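Local coordinates for regulatory protein E2 (PDB 2JEX) that regulates viral transcription and probably helps the E1 protein initiate viral DNA replication, represented here by its N-terminal transactivation domain, at residues A[26-30]-A[79-83]; A[33-37]-A[72-77]. The protein carries 1 engineered substitution. The contacts are given in a common frame with arbitrary orientation. Numbering follows the deposited sequence.

Interaction 1. Residues A[26-30]-A[79-83]; sequences LQDHI and LQELS
Two antiparallel helices of the N-terminal helical bundle of the E2 transactivation domain pack here, the N-terminal part of helix 26-48 against the C-terminal part of helix 62-83. Both backbones are alpha-helical; the segment axes approach to 9.8 Å at a crossing angle of -159°, and the nearest CA pairs are Leu-26 with Ser-83 (6.8 Å) and Ile-30 with Leu-79 (6.0 Å). Leu-26, chi1 t and chi2 p, points across the gap: its CD1 lies 3.7 Å from Leu-79 CD2, and its CD2 lies 4.0 Å from Leu-82 CB and 3.7 Å from Ser-83 CB. His-29 offers Leu-79 CD1 its CB at 4.4 Å, while its imidazole NE2 is hydrogen-bonded to Trp-92 O. One turn on from Leu-26, Ile-30 (mt) sets CG1 3.7 Å from CB of Leu-79 (also mt) and CG2 3.8 Å from Gln-80 CG. No hydrogen bond spans this largely apolar contact, which buries 313 Å² over both sides. Ser-83, chi1 p, instead turns its hydroxyl back on its own helix, OG donating to Gln-80 O at 2.7 Å.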
ATOM      1  N   LEU A  26       1.449  10.074 -12.315  1.00 68.23           N
ATOM      2  CA  LEU A  26       0.226   9.460 -11.799  1.00 68.32           C
ATOM      3  C   LEU A  26      -0.698   8.872 -12.884  1.00 68.36           C
ATOM      4  O   LEU A  26      -1.314   7.831 -12.675  1.00 68.25           O
ATOM      5  CB  LEU A  26      -0.538  10.463 -10.915  1.00 68.34           C
ATOM      6  CG  LEU A  26      -1.796  10.031 -10.126  1.00 69.28           C
ATOM      7  CD1 LEU A  26      -1.644   8.672  -9.398  1.00 67.60           C
ATOM      8  CD2 LEU A  26      -2.200  11.119  -9.136  1.00 67.76           C
ATOM      9  N   GLN A  27      -0.770   9.537 -14.032  1.00 68.43           N
ATOM     10  CA  GLN A  27      -1.640   9.127 -15.128  1.00 69.46           C
ATOM     11  C   GLN A  27      -1.245   7.785 -15.744  1.00 68.99           C
ATOM     12  O   GLN A  27      -2.104   7.001 -16.124  1.00 68.90           O
ATOM     13  CB  GLN A  27      -1.700  10.212 -16.206  1.00 69.34           C
ATOM     14  CG  GLN A  27      -2.820  10.026 -17.221  1.00 73.54           C
ATOM     15  CD  GLN A  27      -4.180   9.836 -16.571  1.00 82.63           C
ATOM     16  OE1 GLN A  27      -4.899   8.886 -16.880  1.00 82.70           O
ATOM     17  NE2 GLN A  27      -4.538  10.743 -15.660  1.00 88.01           N
ATOM     18  N   ASP A  28       0.053   7.526 -15.836  1.00 69.12           N
ATOM     19  CA  ASP A  28       0.533   6.225 -16.282  1.00 68.99           C
ATOM     20  C   ASP A  28       0.123   5.096 -15.332  1.00 68.76           C
ATOM     21  O   ASP A  28      -0.099   3.965 -15.767  1.00 68.89           O
ATOM     22  CB  ASP A  28       2.050   6.251 -16.448  1.00 69.23           C
ATOM     23  CG  ASP A  28       2.487   7.059 -17.647  1.00 69.34           C
ATOM     24  OD1 ASP A  28       3.353   7.944 -17.484  1.00 72.79           O
ATOM     25  OD2 ASP A  28       1.959   6.815 -18.754  1.00 71.20           O
ATOM     26  N   HIS A  29       0.017   5.409 -14.044  1.00 67.75           N
ATOM     27  CA  HIS A  29      -0.369   4.423 -13.041  1.00 67.87           C
ATOM     28  C   HIS A  29      -1.878   4.192 -13.018  1.00 68.28           C
ATOM     29  O   HIS A  29      -2.335   3.074 -12.828  1.00 69.09           O
ATOM     30  CB  HIS A  29       0.174   4.825 -11.666  1.00 67.23           C
ATOM     31  CG  HIS A  29       1.659   5.016 -11.653  1.00 67.12           C
ATOM     32  ND1 HIS A  29       2.525   4.130 -12.258  1.00 64.23           N
ATOM     33  CD2 HIS A  29       2.429   6.001 -11.135  1.00 65.64           C
ATOM     34  CE1 HIS A  29       3.764   4.558 -12.108  1.00 65.61           C
ATOM     35  NE2 HIS A  29       3.735   5.688 -11.425  1.00 67.69           N
ATOM     36  N   ILE A  30      -2.643   5.257 -13.216  1.00 68.49           N
ATOM     37  CA  ILE A  30      -4.069   5.141 -13.485  1.00 68.63           C
ATOM     38  C   ILE A  30      -4.279   4.179 -14.655  1.00 69.49           C
ATOM     39  O   ILE A  30      -5.073   3.240 -14.552  1.00 70.39           O
ATOM     40  CB  ILE A  30      -4.715   6.526 -13.766  1.00 68.60           C
ATOM     41  CG1 ILE A  30      -4.688   7.378 -12.484  1.00 65.84           C
ATOM     42  CG2 ILE A  30      -6.152   6.356 -14.338  1.00 67.19           C
ATOM     43  CD1 ILE A  30      -5.113   8.824 -12.642  1.00 67.77           C
ATOM     44  N   LEU A  79      -6.835   6.425  -7.419  1.00 68.73           N
ATOM     45  CA  LEU A  79      -5.822   7.216  -8.108  1.00 69.69           C
ATOM     46  C   LEU A  79      -6.423   8.320  -8.966  1.00 69.73           C
ATOM     47  O   LEU A  79      -5.850   9.412  -9.047  1.00 70.16           O
ATOM     48  CB  LEU A  79      -4.885   6.330  -8.938  1.00 69.64           C
ATOM     49  CG  LEU A  79      -4.049   5.302  -8.165  1.00 73.40           C
ATOM     50  CD1 LEU A  79      -3.390   4.323  -9.117  1.00 75.89           C
ATOM     51  CD2 LEU A  79      -2.987   5.976  -7.254  1.00 75.19           C
ATOM     52  N   GLN A  80      -7.575   8.043  -9.587  1.00 69.59           N
ATOM     53  CA  GLN A  80      -8.266   9.039 -10.406  1.00 69.37           C
ATOM     54  C   GLN A  80      -8.723  10.212  -9.547  1.00 69.71           C
ATOM     55  O   GLN A  80      -8.662  11.375  -9.981  1.00 69.92           O
ATOM     56  CB  GLN A  80      -9.457   8.429 -11.142  1.00 69.51           C
ATOM     57  CG  GLN A  80      -9.108   7.559 -12.342  1.00 68.99           C
ATOM     58  CD  GLN A  80     -10.348   6.972 -13.025  1.00 70.10           C
ATOM     59  OE1 GLN A  80     -10.245   6.198 -13.988  1.00 68.57           O
ATOM     60  NE2 GLN A  80     -11.522   7.337 -12.528  1.00 72.60           N
ATOM     61  N   GLU A  81      -9.181   9.909  -8.333  1.00 69.56           N
ATOM     62  CA  GLU A  81      -9.531  10.944  -7.364  1.00 69.77           C
ATOM     63  C   GLU A  81      -8.306  11.766  -6.968  1.00 69.27           C
ATOM     64  O   GLU A  81      -8.358  12.993  -6.958  1.00 69.09           O
ATOM     65  CB  GLU A  81     -10.189  10.338  -6.130  1.00 69.51           C
ATOM     66  CG  GLU A  81     -11.550   9.715  -6.393  1.00 70.71           C
ATOM     67  CD  GLU A  81     -12.270   9.319  -5.114  1.00 70.59           C
ATOM     68  OE1 GLU A  81     -13.484   9.031  -5.172  1.00 69.27           O
ATOM     69  OE2 GLU A  81     -11.620   9.305  -4.047  1.00 75.85           O
ATOM     70  N   LEU A  82      -7.207  11.076  -6.664  1.00 69.63           N
ATOM     71  CA  LEU A  82      -5.931  11.716  -6.307  1.00 69.65           C
ATOM     72  C   LEU A  82      -5.439  12.764  -7.302  1.00 69.66           C
ATOM     73  O   LEU A  82      -5.027  13.846  -6.902  1.00 69.88           O
ATOM     74  CB  LEU A  82      -4.833  10.674  -6.141  1.00 69.29           C
ATOM     75  CG  LEU A  82      -4.249  10.453  -4.750  1.00 72.16           C
ATOM     76  CD1 LEU A  82      -3.343   9.229  -4.776  1.00 77.97           C
ATOM     77  CD2 LEU A  82      -3.495  11.685  -4.243  1.00 67.98           C
ATOM     78  N   SER A  83      -5.475  12.422  -8.588  1.00 70.02           N
ATOM     79  CA  SER A  83      -5.007  13.290  -9.665  1.00 70.49           C
ATOM     80  C   SER A  83      -5.785  14.594  -9.743  1.00 70.91           C
ATOM     81  O   SER A  83      -5.271  15.604 -10.231  1.00 71.31           O
ATOM     82  CB  SER A  83      -5.085  12.566 -11.000  1.00 69.33           C
ATOM     83  OG  SER A  83      -6.418  12.174 -11.262  1.00 72.62           O
TER

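Interaction 2. Residues A[33-37]-A[72-77]; sequences WTAVR and AIEMQL
Within the antiparallel helix bundle of the E2 transactivation domain, helices 26-48 and 62-83 pack closely at Ala-72. Both segments are regular helix, their axes 8.2 Å apart at a crossing angle of -154°, with Arg-37 CA 5.1 Å from Ala-72 CA. The methyl of Ala-72 permits this approach: its CB lies 3.5 Å from both Trp-33 O and Arg-37 N, and 3.8 Å from Val-36 CG1. Trp-33 (chi1 m, chi2 107°) lays one face of its indole against Met-75 (mmm), whose CB makes a CH-pi contact 3.6 Å from the five-membered-ring centroid; Met-75 SD adds an oblique Met-aromatic contact, 5.1 Å from the six-membered-ring centroid. The extended Arg-37 side chain (chi1 to chi3 all t) is a knob among Ala-72, Ile-73, Gln-76 and Leu-77. Ile-73 CG1 covers one guanidinium face, 3.4 Å from Arg-37 NE, and Arg-37 NH1 donates to Gln-76 OE1 at 2.9 Å. Pairing with a neutral amide holds the arginine by a directional hydrogen bond, not a salt bridge, at the partly exposed side of an otherwise largely apolar contact.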
ATOM      1  N   TRP A  33      -3.444   0.487 -13.776  1.00 69.27           N
ATOM      2  CA  TRP A  33      -4.458  -0.197 -12.966  1.00 69.53           C
ATOM      3  C   TRP A  33      -5.742  -0.470 -13.720  1.00 69.20           C
ATOM      4  O   TRP A  33      -6.434  -1.443 -13.430  1.00 68.66           O
ATOM      5  CB  TRP A  33      -4.736   0.527 -11.653  1.00 68.71           C
ATOM      6  CG  TRP A  33      -3.657   0.264 -10.673  1.00 70.48           C
ATOM      7  CD1 TRP A  33      -2.689   1.139 -10.257  1.00 70.80           C
ATOM      8  CD2 TRP A  33      -3.393  -0.976 -10.004  1.00 71.79           C
ATOM      9  NE1 TRP A  33      -1.844   0.525  -9.357  1.00 70.95           N
ATOM     10  CE2 TRP A  33      -2.250  -0.774  -9.184  1.00 71.09           C
ATOM     11  CE3 TRP A  33      -4.011  -2.236 -10.010  1.00 68.25           C
ATOM     12  CZ2 TRP A  33      -1.715  -1.786  -8.379  1.00 67.25           C
ATOM     13  CZ3 TRP A  33      -3.479  -3.244  -9.199  1.00 71.93           C
ATOM     14  CH2 TRP A  33      -2.336  -3.011  -8.402  1.00 67.47           C
ATOM     15  N   THR A  34      -6.047   0.389 -14.689  1.00 69.27           N
ATOM     16  CA  THR A  34      -7.201   0.204 -15.552  1.00 69.86           C
ATOM     17  C   THR A  34      -6.990  -0.996 -16.489  1.00 69.67           C
ATOM     18  O   THR A  34      -7.948  -1.664 -16.873  1.00 69.60           O
ATOM     19  CB  THR A  34      -7.470   1.473 -16.366  1.00 70.60           C
ATOM     20  OG1 THR A  34      -6.351   1.723 -17.219  1.00 76.30           O
ATOM     21  CG2 THR A  34      -7.612   2.651 -15.444  1.00 67.94           C
ATOM     22  N   ALA A  35      -5.729  -1.259 -16.837  1.00 68.77           N
ATOM     23  CA  ALA A  35      -5.363  -2.418 -17.632  1.00 68.52           C
ATOM     24  C   ALA A  35      -5.367  -3.697 -16.797  1.00 68.62           C
ATOM     25  O   ALA A  35      -5.704  -4.763 -17.309  1.00 68.56           O
ATOM     26  CB  ALA A  35      -4.012  -2.207 -18.284  1.00 68.82           C
ATOM     27  N   VAL A  36      -5.000  -3.588 -15.520  1.00 68.63           N
ATOM     28  CA  VAL A  36      -5.103  -4.726 -14.589  1.00 68.27           C
ATOM     29  C   VAL A  36      -6.571  -5.105 -14.409  1.00 68.47           C
ATOM     30  O   VAL A  36      -6.918  -6.290 -14.411  1.00 69.01           O
ATOM     31  CB  VAL A  36      -4.429  -4.463 -13.208  1.00 68.47           C
ATOM     32  CG1 VAL A  36      -4.568  -5.695 -12.294  1.00 66.64           C
ATOM     33  CG2 VAL A  36      -2.936  -4.114 -13.366  1.00 67.12           C
ATOM     34  N   ARG A  37      -7.420  -4.082 -14.293  1.00 68.34           N
ATOM     35  CA  ARG A  37      -8.865  -4.230 -14.171  1.00 67.62           C
ATOM     36  C   ARG A  37      -9.463  -4.956 -15.375  1.00 67.98           C
ATOM     37  O   ARG A  37     -10.192  -5.938 -15.217  1.00 68.89           O
ATOM     38  CB  ARG A  37      -9.502  -2.852 -14.032  1.00 67.04           C
ATOM     39  CG  ARG A  37     -11.014  -2.861 -14.042  1.00 67.22           C
ATOM     40  CD  ARG A  37     -11.558  -1.466 -13.846  1.00 67.56           C
ATOM     41  NE  ARG A  37     -13.017  -1.454 -13.764  1.00 67.92           N
ATOM     42  CZ  ARG A  37     -13.735  -0.390 -13.425  1.00 66.25           C
ATOM     43  NH1 ARG A  37     -13.130   0.754 -13.146  1.00 66.69           N
ATOM     44  NH2 ARG A  37     -15.061  -0.466 -13.375  1.00 61.73           N
ATOM     45  N   ALA A  72      -7.906  -3.730  -8.420  1.00 67.50           N
ATOM     46  CA  ALA A  72      -7.558  -2.822  -9.499  1.00 67.04           C
ATOM     47  C   ALA A  72      -8.609  -1.731  -9.685  1.00 67.18           C
ATOM     48  O   ALA A  72      -8.261  -0.590  -9.946  1.00 68.18           O
ATOM     49  CB  ALA A  72      -7.327  -3.601 -10.785  1.00 66.11           C
ATOM     50  N   ILE A  73      -9.888  -2.075  -9.543  1.00 67.49           N
ATOM     51  CA  ILE A  73     -10.968  -1.076  -9.529  1.00 67.45           C
ATOM     52  C   ILE A  73     -10.675  -0.024  -8.439  1.00 68.52           C
ATOM     53  O   ILE A  73     -10.644   1.186  -8.718  1.00 67.92           O
ATOM     54  CB  ILE A  73     -12.360  -1.746  -9.318  1.00 66.89           C
ATOM     55  CG1 ILE A  73     -12.793  -2.502 -10.583  1.00 68.52           C
ATOM     56  CG2 ILE A  73     -13.424  -0.729  -8.938  1.00 66.06           C
ATOM     57  CD1 ILE A  73     -13.906  -3.560 -10.381  1.00 66.83           C
ATOM     58  N   GLU A  74     -10.424  -0.510  -7.219  1.00 68.87           N
ATOM     59  CA  GLU A  74     -10.125   0.335  -6.063  1.00 69.97           C
ATOM     60  C   GLU A  74      -8.916   1.250  -6.272  1.00 70.47           C
ATOM     61  O   GLU A  74      -8.945   2.423  -5.870  1.00 70.35           O
ATOM     62  CB  GLU A  74      -9.922  -0.510  -4.804  1.00 69.41           C
ATOM     63  CG  GLU A  74      -9.644   0.320  -3.575  1.00 68.61           C
ATOM     64  CD  GLU A  74      -9.748  -0.460  -2.288  1.00 72.56           C
ATOM     65  OE1 GLU A  74      -9.960  -1.694  -2.340  1.00 74.40           O
ATOM     66  OE2 GLU A  74      -9.613   0.170  -1.216  1.00 70.22           O
ATOM     67  N   MET A  75      -7.865   0.702  -6.879  1.00 70.48           N
ATOM     68  CA  MET A  75      -6.666   1.468  -7.190  1.00 70.51           C
ATOM     69  C   MET A  75      -6.960   2.513  -8.262  1.00 70.71           C
ATOM     70  O   MET A  75      -6.660   3.692  -8.083  1.00 72.02           O
ATOM     71  CB  MET A  75      -5.507   0.549  -7.611  1.00 70.45           C
ATOM     72  CG  MET A  75      -4.976  -0.372  -6.512  1.00 66.02           C
ATOM     73  SD  MET A  75      -4.416   0.441  -4.987  1.00 68.86           S
ATOM     74  CE  MET A  75      -2.706   0.790  -5.408  1.00 64.65           C
ATOM     75  N   GLN A  76      -7.574   2.082  -9.355  1.00 71.08           N
ATOM     76  CA  GLN A  76      -7.945   2.983 -10.446  1.00 71.45           C
ATOM     77  C   GLN A  76      -8.746   4.204  -9.984  1.00 71.24           C
ATOM     78  O   GLN A  76      -8.350   5.344 -10.246  1.00 70.77           O
ATOM     79  CB  GLN A  76      -8.738   2.242 -11.513  1.00 71.32           C
ATOM     80  CG  GLN A  76      -9.191   3.152 -12.634  1.00 70.89           C
ATOM     81  CD  GLN A  76     -10.185   2.508 -13.584  1.00 67.49           C
ATOM     82  OE1 GLN A  76     -10.320   1.293 -13.637  1.00 68.99           O
ATOM     83  NE2 GLN A  76     -10.860   3.333 -14.370  1.00 64.05           N
ATOM     84  N   LEU A  77      -9.874   3.948  -9.316  1.00 71.01           N
ATOM     85  CA  LEU A  77     -10.780   5.003  -8.845  1.00 70.08           C
ATOM     86  C   LEU A  77     -10.115   5.902  -7.814  1.00 69.55           C
ATOM     87  O   LEU A  77     -10.260   7.118  -7.877  1.00 69.10           O
ATOM     88  CB  LEU A  77     -12.080   4.413  -8.284  1.00 69.27           C
ATOM     89  CG  LEU A  77     -12.905   3.541  -9.238  1.00 70.49           C
ATOM     90  CD1 LEU A  77     -14.203   3.072  -8.595  1.00 66.32           C
ATOM     91  CD2 LEU A  77     -13.178   4.246 -10.570  1.00 67.91           C
TER

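In the fold
After helix 4-21 the chain enters helix 26-48, which supplies the first segments of interaction 1 and then interaction 2. It turns through the short strands 53-54 and 57-58 and returns along helix 62-83, reaching 72-77 before 79-83. Interaction 2 thus closes the inner loop of a helical hairpin, nested in the larger loop closed by interaction 1. Their centres lie about 10 Å apart, and the two join where Leu-79 CD1 packs 3.5 Å from Trp-33 CD1. Both of these residues also meet Thr-97, in the segment that leads from the bundle towards the beta-sheet region; Leu-79 and Leu-82 further touch Phe-110 of strand 110-120. Val-36 meets Gln-15 of helix 4-21, the first helix of the chain and the third member of the bundle.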